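Local coordinates for alkaline serine protease (Pseudoalteromonas sp., PDB 1Y9Z), which probably hydrolyses peptide bonds as a cold-adapted alkaline serine protease of the subtilisin family, at residues A157-S166 and A188-V196. Numbering follows the deposited sequence.
Sequences AGNAGDSSYS and AFSQYTDQV. With NA (sodium ion), chain F; NA (sodium ion), chain E; PMS (phenylmethanesulfonic acid), chain H; SO4 (sulfate ion), chain G.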
ATOM      1  N   ALA A 157     -12.225  -0.812  -0.507  1.00  7.92           N
ATOM      2  CA  ALA A 157     -13.267  -0.518  -1.485  1.00  7.88           C
ATOM      3  C   ALA A 157     -13.149  -1.345  -2.766  1.00  8.58           C
ATOM      4  O   ALA A 157     -14.138  -1.538  -3.469  1.00  8.73           O
ATOM      5  CB  ALA A 157     -13.255   0.964  -1.826  1.00  8.97           C
ATOM      6  N   GLY A 158     -11.951  -1.833  -3.070  1.00  8.41           N
ATOM      7  CA  GLY A 158     -11.761  -2.627  -4.277  1.00  7.77           C
ATOM      8  C   GLY A 158     -10.972  -1.900  -5.351  1.00  8.20           C
ATOM      9  O   GLY A 158     -10.971  -0.667  -5.399  1.00  8.84           O
ATOM     10  N   ASN A 159     -10.323  -2.659  -6.233  1.00 10.01           N
ATOM     11  CA  ASN A 159      -9.499  -2.070  -7.287  1.00  9.68           C
ATOM     12  C   ASN A 159     -10.005  -2.263  -8.711  1.00  9.80           C
ATOM     13  O   ASN A 159      -9.216  -2.193  -9.654  1.00 10.01           O
ATOM     14  CB  ASN A 159      -8.078  -2.632  -7.208  1.00 10.54           C
ATOM     15  CG  ASN A 159      -7.542  -2.673  -5.794  1.00  9.84           C
ATOM     16  OD1 ASN A 159      -7.689  -1.720  -5.032  1.00  9.83           O
ATOM     17  ND2 ASN A 159      -6.900  -3.781  -5.438  1.00 13.90           N
ATOM     18  N   ALA A 160     -11.309  -2.475  -8.875  1.00  9.69           N
ATOM     19  CA  ALA A 160     -11.880  -2.703 -10.202  1.00 11.02           C
ATOM     20  C   ALA A 160     -11.988  -1.465 -11.094  1.00 10.89           C
ATOM     21  O   ALA A 160     -12.355  -1.575 -12.268  1.00 12.11           O
ATOM     22  CB  ALA A 160     -13.242  -3.368 -10.065  1.00 11.56           C
ATOM     23  N   GLY A 161     -11.684  -0.294 -10.545  1.00 10.86           N
ATOM     24  CA  GLY A 161     -11.730   0.929 -11.332  1.00 11.28           C
ATOM     25  C   GLY A 161     -13.102   1.346 -11.823  1.00 11.79           C
ATOM     26  O   GLY A 161     -13.220   2.030 -12.844  1.00 13.35           O
ATOM     27  N   ASP A 162     -14.141   0.937 -11.104  1.00 10.24           N
ATOM     28  CA  ASP A 162     -15.510   1.289 -11.465  1.00  9.26           C
ATOM     29  C   ASP A 162     -16.297   1.682 -10.219  1.00  9.33           C
ATOM     30  O   ASP A 162     -15.717   1.889  -9.154  1.00  9.68           O
ATOM     31  CB  ASP A 162     -16.206   0.129 -12.195  1.00 10.28           C
ATOM     32  CG  ASP A 162     -16.217  -1.157 -11.391  1.00 11.66           C
ATOM     33  OD1 ASP A 162     -16.134  -1.091 -10.150  1.00 11.08           O
ATOM     34  OD2 ASP A 162     -16.328  -2.238 -12.007  1.00 15.50           O
ATOM     35  N   SER A 163     -17.617   1.786 -10.348  1.00  9.93           N
ATOM     36  CA  SER A 163     -18.453   2.182  -9.220  1.00  9.32           C
ATOM     37  C   SER A 163     -19.090   1.011  -8.487  1.00  9.19           C
ATOM     38  O   SER A 163     -19.995   1.204  -7.675  1.00  9.75           O
ATOM     39  CB  SER A 163     -19.568   3.115  -9.694  1.00  9.70           C
ATOM     40  OG  SER A 163     -20.578   2.388 -10.371  1.00 11.16           O
ATOM     41  N   SER A 164     -18.624  -0.202  -8.760  1.00  9.28           N
ATOM     42  CA  SER A 164     -19.216  -1.359  -8.106  1.00  9.20           C
ATOM     43  C   SER A 164     -18.974  -1.390  -6.607  1.00  8.54           C
ATOM     44  O   SER A 164     -17.969  -0.875  -6.103  1.00  8.23           O
ATOM     45  CB  SER A 164     -18.710  -2.658  -8.738  1.00 10.84           C
ATOM     46  OG  SER A 164     -17.325  -2.832  -8.532  1.00 14.01           O
ATOM     47  N   TYR A 165     -19.924  -1.980  -5.893  1.00  8.23           N
ATOM     48  CA  TYR A 165     -19.825  -2.120  -4.448  1.00  8.48           C
ATOM     49  C   TYR A 165     -19.091  -3.405  -4.110  1.00  9.52           C
ATOM     50  O   TYR A 165     -19.448  -4.478  -4.595  1.00 10.54           O
ATOM     51  CB  TYR A 165     -21.209  -2.206  -3.807  1.00  8.94           C
ATOM     52  CG  TYR A 165     -22.017  -0.936  -3.839  1.00  9.18           C
ATOM     53  CD1 TYR A 165     -21.611   0.191  -3.129  1.00  9.26           C
ATOM     54  CD2 TYR A 165     -23.212  -0.872  -4.553  1.00  9.28           C
ATOM     55  CE1 TYR A 165     -22.380   1.351  -3.129  1.00  9.67           C
ATOM     56  CE2 TYR A 165     -23.983   0.281  -4.560  1.00  9.87           C
ATOM     57  CZ  TYR A 165     -23.563   1.384  -3.847  1.00 10.66           C
ATOM     58  OH  TYR A 165     -24.335   2.520  -3.844  1.00 11.39           O
ATOM     59  N   SER A 166     -18.058  -3.288  -3.287  1.00  8.45           N
ATOM     60  CA  SER A 166     -17.315  -4.451  -2.825  1.00  9.34           C
ATOM     61  C   SER A 166     -17.761  -4.646  -1.378  1.00  8.10           C
ATOM     62  O   SER A 166     -17.945  -3.675  -0.645  1.00  9.32           O
ATOM     63  CB  SER A 166     -15.810  -4.189  -2.873  1.00 10.07           C
ATOM     64  OG  SER A 166     -15.088  -5.309  -2.394  1.00 18.63           O
ATOM     65  N   ALA A 188      -6.448   5.588  -9.849  1.00 11.25           N
ATOM     66  CA  ALA A 188      -7.323   5.231 -10.959  1.00 11.43           C
ATOM     67  C   ALA A 188      -8.085   3.924 -10.766  1.00 11.30           C
ATOM     68  O   ALA A 188      -9.211   3.780 -11.246  1.00 12.83           O
ATOM     69  CB  ALA A 188      -6.521   5.177 -12.258  1.00 12.79           C
ATOM     70  N   PHE A 189      -7.480   2.972 -10.064  1.00 10.36           N
ATOM     71  CA  PHE A 189      -8.114   1.675  -9.841  1.00  9.85           C
ATOM     72  C   PHE A 189      -9.088   1.630  -8.668  1.00  9.07           C
ATOM     73  O   PHE A 189      -9.881   0.697  -8.556  1.00  9.53           O
ATOM     74  CB  PHE A 189      -7.043   0.604  -9.605  1.00 10.20           C
ATOM     75  CG  PHE A 189      -6.173   0.871  -8.400  1.00  9.45           C
ATOM     76  CD1 PHE A 189      -4.866   1.317  -8.558  1.00 10.59           C
ATOM     77  CD2 PHE A 189      -6.672   0.714  -7.108  1.00  9.47           C
ATOM     78  CE1 PHE A 189      -4.071   1.606  -7.446  1.00 10.23           C
ATOM     79  CE2 PHE A 189      -5.889   1.001  -5.995  1.00 10.41           C
ATOM     80  CZ  PHE A 189      -4.587   1.448  -6.165  1.00 10.66           C
ATOM     81  N   SER A 190      -9.018   2.626  -7.790  1.00  9.70           N
ATOM     82  CA  SER A 190      -9.857   2.650  -6.597  1.00  9.44           C
ATOM     83  C   SER A 190     -11.339   2.823  -6.907  1.00  9.35           C
ATOM     84  O   SER A 190     -11.757   3.849  -7.440  1.00  9.67           O
ATOM     85  CB  SER A 190      -9.370   3.758  -5.657  1.00 10.94           C
ATOM     86  OG  SER A 190      -9.970   3.658  -4.381  1.00 10.16           O
ATOM     87  N   GLN A 191     -12.133   1.812  -6.569  1.00  8.98           N
ATOM     88  CA  GLN A 191     -13.567   1.866  -6.824  1.00  8.77           C
ATOM     89  C   GLN A 191     -14.207   3.058  -6.124  1.00  9.36           C
ATOM     90  O   GLN A 191     -13.914   3.348  -4.963  1.00  8.72           O
ATOM     91  CB  GLN A 191     -14.225   0.551  -6.390  1.00  9.70           C
ATOM     92  CG  GLN A 191     -13.986  -0.573  -7.393  1.00  9.32           C
ATOM     93  CD  GLN A 191     -14.351  -1.945  -6.865  1.00  9.73           C
ATOM     94  OE1 GLN A 191     -15.477  -2.182  -6.416  1.00 11.83           O
ATOM     95  NE2 GLN A 191     -13.400  -2.867  -6.928  1.00  7.98           N
ATOM     96  N   TYR A 192     -15.076   3.756  -6.849  1.00  9.32           N
ATOM     97  CA  TYR A 192     -15.751   4.929  -6.312  1.00  9.88           C
ATOM     98  C   TYR A 192     -17.236   4.643  -6.092  1.00  9.57           C
ATOM     99  O   TYR A 192     -17.957   4.282  -7.024  1.00 10.45           O
ATOM    100  CB  TYR A 192     -15.560   6.125  -7.258  1.00 11.32           C
ATOM    101  CG  TYR A 192     -16.024   5.890  -8.681  1.00 11.90           C
ATOM    102  CD1 TYR A 192     -15.249   5.156  -9.587  1.00 12.13           C
ATOM    103  CD2 TYR A 192     -17.249   6.389  -9.118  1.00 12.77           C
ATOM    104  CE1 TYR A 192     -15.692   4.929 -10.894  1.00 14.05           C
ATOM    105  CE2 TYR A 192     -17.698   6.166 -10.413  1.00 13.71           C
ATOM    106  CZ  TYR A 192     -16.919   5.438 -11.297  1.00 14.17           C
ATOM    107  OH  TYR A 192     -17.383   5.232 -12.577  1.00 18.32           O
ATOM    108  N   THR A 193     -17.688   4.805  -4.853  1.00  9.73           N
ATOM    109  CA  THR A 193     -19.082   4.538  -4.508  1.00  9.44           C
ATOM    110  C   THR A 193     -19.555   5.518  -3.447  1.00  9.61           C
ATOM    111  O   THR A 193     -18.752   6.256  -2.872  1.00  9.62           O
ATOM    112  CB  THR A 193     -19.258   3.129  -3.907  1.00  9.37           C
ATOM    113  OG1 THR A 193     -18.778   3.139  -2.555  1.00  9.52           O
ATOM    114  CG2 THR A 193     -18.481   2.088  -4.710  1.00 10.22           C
ATOM    115  N   ASP A 194     -20.856   5.518  -3.178  1.00  8.99           N
ATOM    116  CA  ASP A 194     -21.382   6.402  -2.152  1.00 10.66           C
ATOM    117  C   ASP A 194     -21.130   5.833  -0.759  1.00 10.94           C
ATOM    118  O   ASP A 194     -21.547   6.413   0.241  1.00 12.94           O
ATOM    119  CB  ASP A 194     -22.877   6.705  -2.371  1.00 12.68           C
ATOM    120  CG  ASP A 194     -23.738   5.460  -2.484  1.00 13.93           C
ATOM    121  OD1 ASP A 194     -23.233   4.337  -2.296  1.00 14.45           O
ATOM    122  OD2 ASP A 194     -24.947   5.620  -2.763  1.00 16.93           O
ATOM    123  N   GLN A 195     -20.443   4.694  -0.707  1.00  9.76           N
ATOM    124  CA  GLN A 195     -20.077   4.066   0.562  1.00  9.44           C
ATOM    125  C   GLN A 195     -18.644   4.457   0.931  1.00  9.51           C
ATOM    126  O   GLN A 195     -18.300   4.470   2.110  1.00  9.42           O
ATOM    127  CB  GLN A 195     -20.170   2.539   0.475  1.00  8.92           C
ATOM    128  CG  GLN A 195     -21.562   1.955   0.686  1.00  9.69           C
ATOM    129  CD  GLN A 195     -22.009   1.982   2.141  1.00 10.14           C
ATOM    130  OE1 GLN A 195     -21.219   1.730   3.056  1.00 11.08           O
ATOM    131  NE2 GLN A 195     -23.289   2.267   2.360  1.00 11.09           N
ATOM    132  N   VAL A 196     -17.812   4.764  -0.068  1.00  9.65           N
ATOM    133  CA  VAL A 196     -16.427   5.160   0.199  1.00  9.72           C
ATOM    134  C   VAL A 196     -16.485   6.234   1.274  1.00 10.13           C
ATOM    135  O   VAL A 196     -17.133   7.270   1.111  1.00 10.74           O
ATOM    136  CB  VAL A 196     -15.727   5.686  -1.070  1.00  8.97           C
ATOM    137  CG1 VAL A 196     -14.375   6.314  -0.709  1.00 10.00           C
ATOM    138  CG2 VAL A 196     -15.501   4.529  -2.036  1.00 10.03           C
TER
HETATM  139 NA    NA F 608     -18.392   2.964   4.280  1.00 17.15          NA
HETATM  140 NA    NA E 607     -19.446   0.840   4.380  1.00  8.76          NA
HETATM  141  C   PMS H 601      -7.554  -6.866  -2.958  1.00 26.89           C
HETATM  142  S   PMS H 601      -7.938  -5.476  -1.866  1.00 23.22           S
HETATM  143  C1  PMS H 601      -8.227  -8.196  -2.535  1.00 29.13           C
HETATM  144  C2  PMS H 601      -9.527  -8.502  -3.078  1.00 30.04           C
HETATM  145  C3  PMS H 601     -10.184  -9.721  -2.715  1.00 30.45           C
HETATM  146  C4  PMS H 601      -9.498 -10.609  -1.798  1.00 31.23           C
HETATM  147  C5  PMS H 601      -8.221 -10.314  -1.261  1.00 29.68           C
HETATM  148  C6  PMS H 601      -7.527  -9.110  -1.595  1.00 30.20           C
HETATM  149  O2S PMS H 601      -9.321  -5.631  -1.427  1.00 25.77           O
HETATM  150  O1S PMS H 601      -7.781  -4.233  -2.584  1.00 25.19           O
HETATM  151  S   SO4 G 612     -19.696   1.327 -13.506  1.00 31.31           S
HETATM  152  O1  SO4 G 612     -21.040   1.393 -14.111  1.00 31.96           O
HETATM  153  O2  SO4 G 612     -18.759   0.712 -14.466  1.00 32.88           O
HETATM  154  O3  SO4 G 612     -19.236   2.688 -13.174  1.00 31.82           O
HETATM  155  O4  SO4 G 612     -19.740   0.519 -12.271  1.00 29.74           O
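Beside the inhibitor pocket of this subtilisin-like domain, the loop 157-166, which follows strand 152-156 and carries Asn159, is held by the loop 188-196 that runs into strand 196-201. Asn159 runs alongside Phe189, OD1 3.4 Å from ring atom CD2 with amide and ring planes nearly perpendicular; OD1 also accepts from Thr368 N. Thus steadied, ND2 turns to O1S of the phenylmethanesulfonic acid, a weak bond consistent with the family's oxyanion-stabilising asparagine. Backbone bonds fasten the loops: Gln191 N gives Gly158 O an almost straight bond (3.0 Å, 176°), Gly161 N reaches Phe189 O from above its carbonyl plane, and Tyr192 N donates to Asp162 O. Glycine suits position 158, where the backbone angles would jam any side chain against Ala157 O. The extended Gln191 chain is buried in the loop 157-166, CG 3.5 Å from Asp162 OD1. With CG between backbone N and carbonyl carbon (chi1 57°), Asp162 makes an Asx turn, OD1 taking both Ser164 N and OG (2.7 Å) from one face of the carboxylate. Ser163 CB lies over one face of the Tyr192 ring, a CH-pi contact, while OG bonds to O4 of a sulfate probably from the crystallisation liquor. Gln195 O binds one sodium ion and OE1 the other, while NE2 bonds to Asp172 OD1. Beyond Thr193, whose CB packs against the Tyr165 ring, Tyr165 OH donates to Asp194 OD1 on its syn side at 2.6 Å.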